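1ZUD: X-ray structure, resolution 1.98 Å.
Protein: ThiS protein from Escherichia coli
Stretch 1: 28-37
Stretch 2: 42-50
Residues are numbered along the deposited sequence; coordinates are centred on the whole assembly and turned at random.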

ATOM      1  N   ARG D  28      30.011  -0.301   2.933  1.00 34.56           N
ATOM      2  CA  ARG D  28      30.048  -1.690   3.389  1.00 39.01           C
ATOM      3  C   ARG D  28      29.230  -2.563   2.413  1.00 30.64           C
ATOM      4  O   ARG D  28      28.138  -2.176   1.996  1.00 32.85           O
ATOM      5  CB  ARG D  28      29.463  -1.767   4.815  1.00 44.92           C
ATOM      6  CG  ARG D  28      28.837  -3.092   5.166  1.00 52.47           C
ATOM      7  CD  ARG D  28      27.506  -2.861   5.877  1.00 64.13           C
ATOM      8  NE  ARG D  28      27.652  -2.752   7.322  1.00 73.19           N
ATOM      9  CZ  ARG D  28      26.802  -2.104   8.118  1.00 77.15           C
ATOM     10  NH1 ARG D  28      25.740  -1.486   7.612  1.00 74.13           N
ATOM     11  NH2 ARG D  28      26.996  -2.109   9.432  1.00 80.10           N
ATOM     12  N   GLN D  29      29.736  -3.749   2.086  1.00 24.52           N
ATOM     13  CA  GLN D  29      29.048  -4.623   1.138  1.00 29.04           C
ATOM     14  C   GLN D  29      28.052  -5.625   1.759  1.00 25.61           C
ATOM     15  O   GLN D  29      27.058  -5.999   1.138  1.00 24.48           O
ATOM     16  CB  GLN D  29      30.108  -5.329   0.279  1.00 27.72           C
ATOM     17  CG  GLN D  29      30.914  -4.295  -0.528  1.00 28.52           C
ATOM     18  CD  GLN D  29      31.961  -4.935  -1.440  1.00 32.64           C
ATOM     19  OE1 GLN D  29      31.808  -6.087  -1.886  1.00 31.74           O
ATOM     20  NE2 GLN D  29      33.031  -4.188  -1.722  1.00 27.66           N
ATOM     21  N   ALA D  30      28.340  -6.033   2.989  1.00 30.28           N
ATOM     22  CA  ALA D  30      27.513  -6.958   3.736  1.00 33.25           C
ATOM     23  C   ALA D  30      26.120  -6.314   3.939  1.00 32.82           C
ATOM     24  O   ALA D  30      26.010  -5.152   4.301  1.00 31.53           O
ATOM     25  CB  ALA D  30      28.173  -7.257   5.086  1.00 35.18           C
ATOM     26  N   GLY D  31      25.067  -7.068   3.666  1.00 31.16           N
ATOM     27  CA  GLY D  31      23.730  -6.526   3.835  1.00 32.94           C
ATOM     28  C   GLY D  31      23.312  -5.531   2.760  1.00 35.20           C
ATOM     29  O   GLY D  31      22.249  -4.930   2.886  1.00 29.20           O
ATOM     30  N   ALA D  32      24.108  -5.361   1.693  1.00 27.67           N
ATOM     31  CA  ALA D  32      23.750  -4.404   0.640  1.00 22.06           C
ATOM     32  C   ALA D  32      23.449  -5.046  -0.696  1.00 28.03           C
ATOM     33  O   ALA D  32      23.899  -6.149  -0.980  1.00 26.39           O
ATOM     34  CB  ALA D  32      24.909  -3.339   0.463  1.00 25.60           C
ATOM     35  N   ALA D  33      22.630  -4.396  -1.513  1.00 23.45           N
ATOM     36  CA  ALA D  33      22.389  -4.943  -2.842  1.00 28.34           C
ATOM     37  C   ALA D  33      22.580  -3.721  -3.716  1.00 25.88           C
ATOM     38  O   ALA D  33      22.494  -2.591  -3.246  1.00 26.25           O
ATOM     39  CB  ALA D  33      20.954  -5.530  -2.993  1.00 25.93           C
ATOM     40  N   LEU D  34      22.847  -3.953  -4.985  1.00 28.07           N
ATOM     41  CA  LEU D  34      23.123  -2.864  -5.902  1.00 27.06           C
ATOM     42  C   LEU D  34      22.364  -3.043  -7.240  1.00 23.37           C
ATOM     43  O   LEU D  34      22.220  -4.166  -7.758  1.00 22.93           O
ATOM     44  CB  LEU D  34      24.666  -2.806  -6.124  1.00 24.77           C
ATOM     45  CG  LEU D  34      25.114  -1.659  -7.036  1.00 26.67           C
ATOM     46  CD1 LEU D  34      26.077  -0.775  -6.270  1.00 32.03           C
ATOM     47  CD2 LEU D  34      25.699  -2.191  -8.330  1.00 29.35           C
ATOM     48  N   ALA D  35      21.846  -1.940  -7.775  1.00 21.54           N
ATOM     49  CA  ALA D  35      21.186  -1.983  -9.062  1.00 23.99           C
ATOM     50  C   ALA D  35      21.914  -1.009  -9.989  1.00 25.11           C
ATOM     51  O   ALA D  35      22.418   0.040  -9.539  1.00 26.85           O
ATOM     52  CB  ALA D  35      19.751  -1.560  -8.949  1.00 22.14           C
ATOM     53  N   ILE D  36      22.001  -1.358 -11.267  1.00 27.45           N
ATOM     54  CA  ILE D  36      22.609  -0.421 -12.228  1.00 25.95           C
ATOM     55  C   ILE D  36      21.584  -0.303 -13.306  1.00 25.38           C
ATOM     56  O   ILE D  36      21.166  -1.318 -13.866  1.00 28.01           O
ATOM     57  CB  ILE D  36      23.964  -0.934 -12.830  1.00 30.84           C
ATOM     58  CG1 ILE D  36      25.045  -0.802 -11.764  1.00 31.25           C
ATOM     59  CG2 ILE D  36      24.371  -0.081 -14.103  1.00 27.26           C
ATOM     60  CD1 ILE D  36      26.455  -1.352 -12.213  1.00 31.83           C
ATOM     61  N   ASN D  37      21.152   0.933 -13.581  1.00 23.47           N
ATOM     62  CA  ASN D  37      20.150   1.121 -14.604  1.00 28.08           C
ATOM     63  C   ASN D  37      18.938   0.247 -14.342  1.00 28.00           C
ATOM     64  O   ASN D  37      18.429  -0.421 -15.226  1.00 25.86           O
ATOM     65  CB  ASN D  37      20.745   0.832 -15.975  1.00 29.05           C
ATOM     66  CG  ASN D  37      21.886   1.781 -16.289  1.00 38.65           C
ATOM     67  OD1 ASN D  37      21.903   2.906 -15.787  1.00 35.49           O
ATOM     68  ND2 ASN D  37      22.853   1.333 -17.096  1.00 41.94           N
ATOM     69  N   PRO D  42      24.041  -8.959  -9.080  1.00 25.56           N
ATOM     70  CA  PRO D  42      24.360  -9.855  -7.963  1.00 24.61           C
ATOM     71  C   PRO D  42      25.748  -9.546  -7.380  1.00 27.54           C
ATOM     72  O   PRO D  42      26.711  -9.336  -8.100  1.00 23.42           O
ATOM     73  CB  PRO D  42      24.260 -11.245  -8.594  1.00 26.39           C
ATOM     74  CG  PRO D  42      23.261 -11.080  -9.682  1.00 28.89           C
ATOM     75  CD  PRO D  42      23.675  -9.742 -10.297  1.00 24.92           C
ATOM     76  N   ARG D  43      25.833  -9.543  -6.058  1.00 25.22           N
ATOM     77  CA  ARG D  43      27.059  -9.216  -5.359  1.00 32.27           C
ATOM     78  C   ARG D  43      28.232 -10.058  -5.824  1.00 30.06           C
ATOM     79  O   ARG D  43      29.366  -9.599  -5.810  1.00 27.37           O
ATOM     80  CB  ARG D  43      26.875  -9.434  -3.864  1.00 32.80           C
ATOM     81  CG  ARG D  43      27.670  -8.510  -3.018  1.00 42.05           C
ATOM     82  CD  ARG D  43      26.790  -8.128  -1.836  1.00 45.60           C
ATOM     83  NE  ARG D  43      27.183  -8.902  -0.689  1.00 45.81           N
ATOM     84  CZ  ARG D  43      26.415  -9.127   0.377  1.00 56.20           C
ATOM     85  NH1 ARG D  43      25.138  -8.631   0.495  1.00 38.00           N
ATOM     86  NH2 ARG D  43      26.952  -9.876   1.330  1.00 31.85           N
ATOM     87  N   GLU D  44      27.952 -11.292  -6.230  1.00 25.76           N
ATOM     88  CA  GLU D  44      29.029 -12.163  -6.652  1.00 36.70           C
ATOM     89  C   GLU D  44      29.708 -11.599  -7.898  1.00 32.60           C
ATOM     90  O   GLU D  44      30.764 -12.061  -8.265  1.00 36.53           O
ATOM     91  CB  GLU D  44      28.504 -13.594  -6.897  1.00 39.98           C
ATOM     92  CG  GLU D  44      27.619 -13.769  -8.128  1.00 49.15           C
ATOM     93  CD  GLU D  44      27.137 -15.221  -8.315  1.00 57.72           C
ATOM     94  OE1 GLU D  44      26.570 -15.533  -9.389  1.00 57.13           O
ATOM     95  OE2 GLU D  44      27.312 -16.048  -7.382  1.00 62.59           O
ATOM     96  N   GLN D  45      29.116 -10.597  -8.550  1.00 26.94           N
ATOM     97  CA  GLN D  45      29.735 -10.024  -9.756  1.00 27.00           C
ATOM     98  C   GLN D  45      30.431  -8.673  -9.525  1.00 27.15           C
ATOM     99  O   GLN D  45      31.071  -8.112 -10.442  1.00 26.04           O
ATOM    100  CB  GLN D  45      28.669  -9.822 -10.845  1.00 35.96           C
ATOM    101  CG  GLN D  45      28.135 -11.103 -11.492  1.00 42.20           C
ATOM    102  CD  GLN D  45      26.851 -10.892 -12.295  1.00 47.01           C
ATOM    103  OE1 GLN D  45      26.631  -9.842 -12.908  1.00 46.45           O
ATOM    104  NE2 GLN D  45      25.999 -11.910 -12.302  1.00 53.92           N
ATOM    105  N   TRP D  46      30.364  -8.144  -8.303  1.00 25.00           N
ATOM    106  CA  TRP D  46      30.913  -6.807  -8.096  1.00 26.76           C
ATOM    107  C   TRP D  46      32.406  -6.647  -8.305  1.00 25.61           C
ATOM    108  O   TRP D  46      32.841  -5.570  -8.667  1.00 27.50           O
ATOM    109  CB  TRP D  46      30.554  -6.223  -6.715  1.00 19.15           C
ATOM    110  CG  TRP D  46      29.034  -6.080  -6.430  1.00 25.11           C
ATOM    111  CD1 TRP D  46      28.000  -6.240  -7.308  1.00 22.75           C
ATOM    112  CD2 TRP D  46      28.434  -5.736  -5.175  1.00 24.59           C
ATOM    113  NE1 TRP D  46      26.782  -6.024  -6.677  1.00 26.57           N
ATOM    114  CE2 TRP D  46      27.021  -5.710  -5.368  1.00 23.86           C
ATOM    115  CE3 TRP D  46      28.942  -5.451  -3.916  1.00 28.50           C
ATOM    116  CZ2 TRP D  46      26.116  -5.415  -4.330  1.00 26.82           C
ATOM    117  CZ3 TRP D  46      28.012  -5.150  -2.860  1.00 31.77           C
ATOM    118  CH2 TRP D  46      26.632  -5.142  -3.097  1.00 30.08           C
ATOM    119  N   ALA D  47      33.184  -7.694  -8.073  1.00 27.77           N
ATOM    120  CA  ALA D  47      34.642  -7.600  -8.243  1.00 27.07           C
ATOM    121  C   ALA D  47      35.082  -7.445  -9.694  1.00 23.21           C
ATOM    122  O   ALA D  47      36.203  -7.025  -9.951  1.00 32.86           O
ATOM    123  CB  ALA D  47      35.328  -8.831  -7.622  1.00 20.79           C
ATOM    124  N   GLN D  48      34.219  -7.784 -10.640  1.00 30.45           N
ATOM    125  CA  GLN D  48      34.552  -7.668 -12.078  1.00 34.21           C
ATOM    126  C   GLN D  48      33.645  -6.727 -12.886  1.00 36.44           C
ATOM    127  O   GLN D  48      34.025  -6.276 -13.976  1.00 32.14           O
ATOM    128  CB  GLN D  48      34.485  -9.043 -12.725  1.00 41.35           C
ATOM    129  CG  GLN D  48      35.566  -9.980 -12.218  1.00 52.60           C
ATOM    130  CD  GLN D  48      35.952 -11.012 -13.250  1.00 62.93           C
ATOM    131  OE1 GLN D  48      35.173 -11.932 -13.549  1.00 69.15           O
ATOM    132  NE2 GLN D  48      37.157 -10.861 -13.823  1.00 62.63           N
ATOM    133  N   HIS D  49      32.448  -6.429 -12.365  1.00 33.60           N
ATOM    134  CA  HIS D  49      31.506  -5.558 -13.085  1.00 32.57           C
ATOM    135  C   HIS D  49      32.036  -4.130 -13.208  1.00 30.67           C
ATOM    136  O   HIS D  49      32.190  -3.430 -12.225  1.00 32.64           O
ATOM    137  CB  HIS D  49      30.165  -5.512 -12.370  1.00 35.47           C
ATOM    138  CG  HIS D  49      29.047  -5.068 -13.254  1.00 37.99           C
ATOM    139  ND1 HIS D  49      28.246  -5.956 -13.938  1.00 40.99           N
ATOM    140  CD2 HIS D  49      28.619  -3.827 -13.599  1.00 35.81           C
ATOM    141  CE1 HIS D  49      27.369  -5.281 -14.664  1.00 41.95           C
ATOM    142  NE2 HIS D  49      27.574  -3.988 -14.476  1.00 34.71           N
ATOM    143  N   ILE D  50      32.306  -3.704 -14.432  1.00 34.85           N
ATOM    144  CA  ILE D  50      32.808  -2.358 -14.704  1.00 34.36           C
ATOM    145  C   ILE D  50      31.672  -1.299 -14.737  1.00 29.67           C
ATOM    146  O   ILE D  50      30.640  -1.473 -15.374  1.00 34.15           O
ATOM    147  CB  ILE D  50      33.562  -2.305 -16.073  1.00 39.34           C
ATOM    148  CG1 ILE D  50      34.738  -3.281 -16.054  1.00 31.39           C
ATOM    149  CG2 ILE D  50      34.041  -0.865 -16.347  1.00 35.28           C
ATOM    150  CD1 ILE D  50      35.896  -2.797 -15.212  1.00 37.38           C
TER

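A short contact between a strand and a neighbouring segment can rest on one well-aimed polar bond and one large aromatic side chain, and the pairing of residues 28-37 with 42-50 in ThiS illustrates the principle. Together the two stretches bury 408 Å².

The polar part belongs to Arg43. Its CA-to-CB bond points sideways, but the long side chain brings the guanidinium to the turn that precedes the strand. There NH1 of Arg43 donates a hydrogen bond to O of Ala32 (3.1 Å, 151° at the hydrogen), with the acceptor near the guanidinium plane, where N-H groups point. The carbonyl of Gln29 lies over one face of the same group, its O 3.3 Å from CZ of Arg43; closeness there does not make a hydrogen bond, because the angles to NE and NH1 are poor. O of Gln29 instead accepts a hydrogen bond from N of Ala32 (3.1 Å), closing a type II turn. Gly31 occupies the turn with a phi of 74°, a value that favours glycine.

The apolar part centres on Trp46, which loses 112 Å² to the other stretch, the largest share of any residue. With chi1 in the m well, its indole reaches the strand: CZ2 of Trp46 lies 3.5 Å from CB of Leu34, and CH2 of Trp46 lies 4.3 Å from CB of Ala32. The small methyl of Ala32 adds an apolar contact beside its hydrogen-bonded carbonyl. OE1 of Gln29 approaches the ring edge, 3.6 Å from CE3 of Trp46.

Strand alternation organises the rest. Leu34 and Ile36 point toward the second stretch, whereas Ala33 and Ala35 point away. Ile36, m at chi1 and t at chi2, extends CD1 to within 3.6 Å of CD2 of His49, so a buried aliphatic chain meets a partly exposed imidazole.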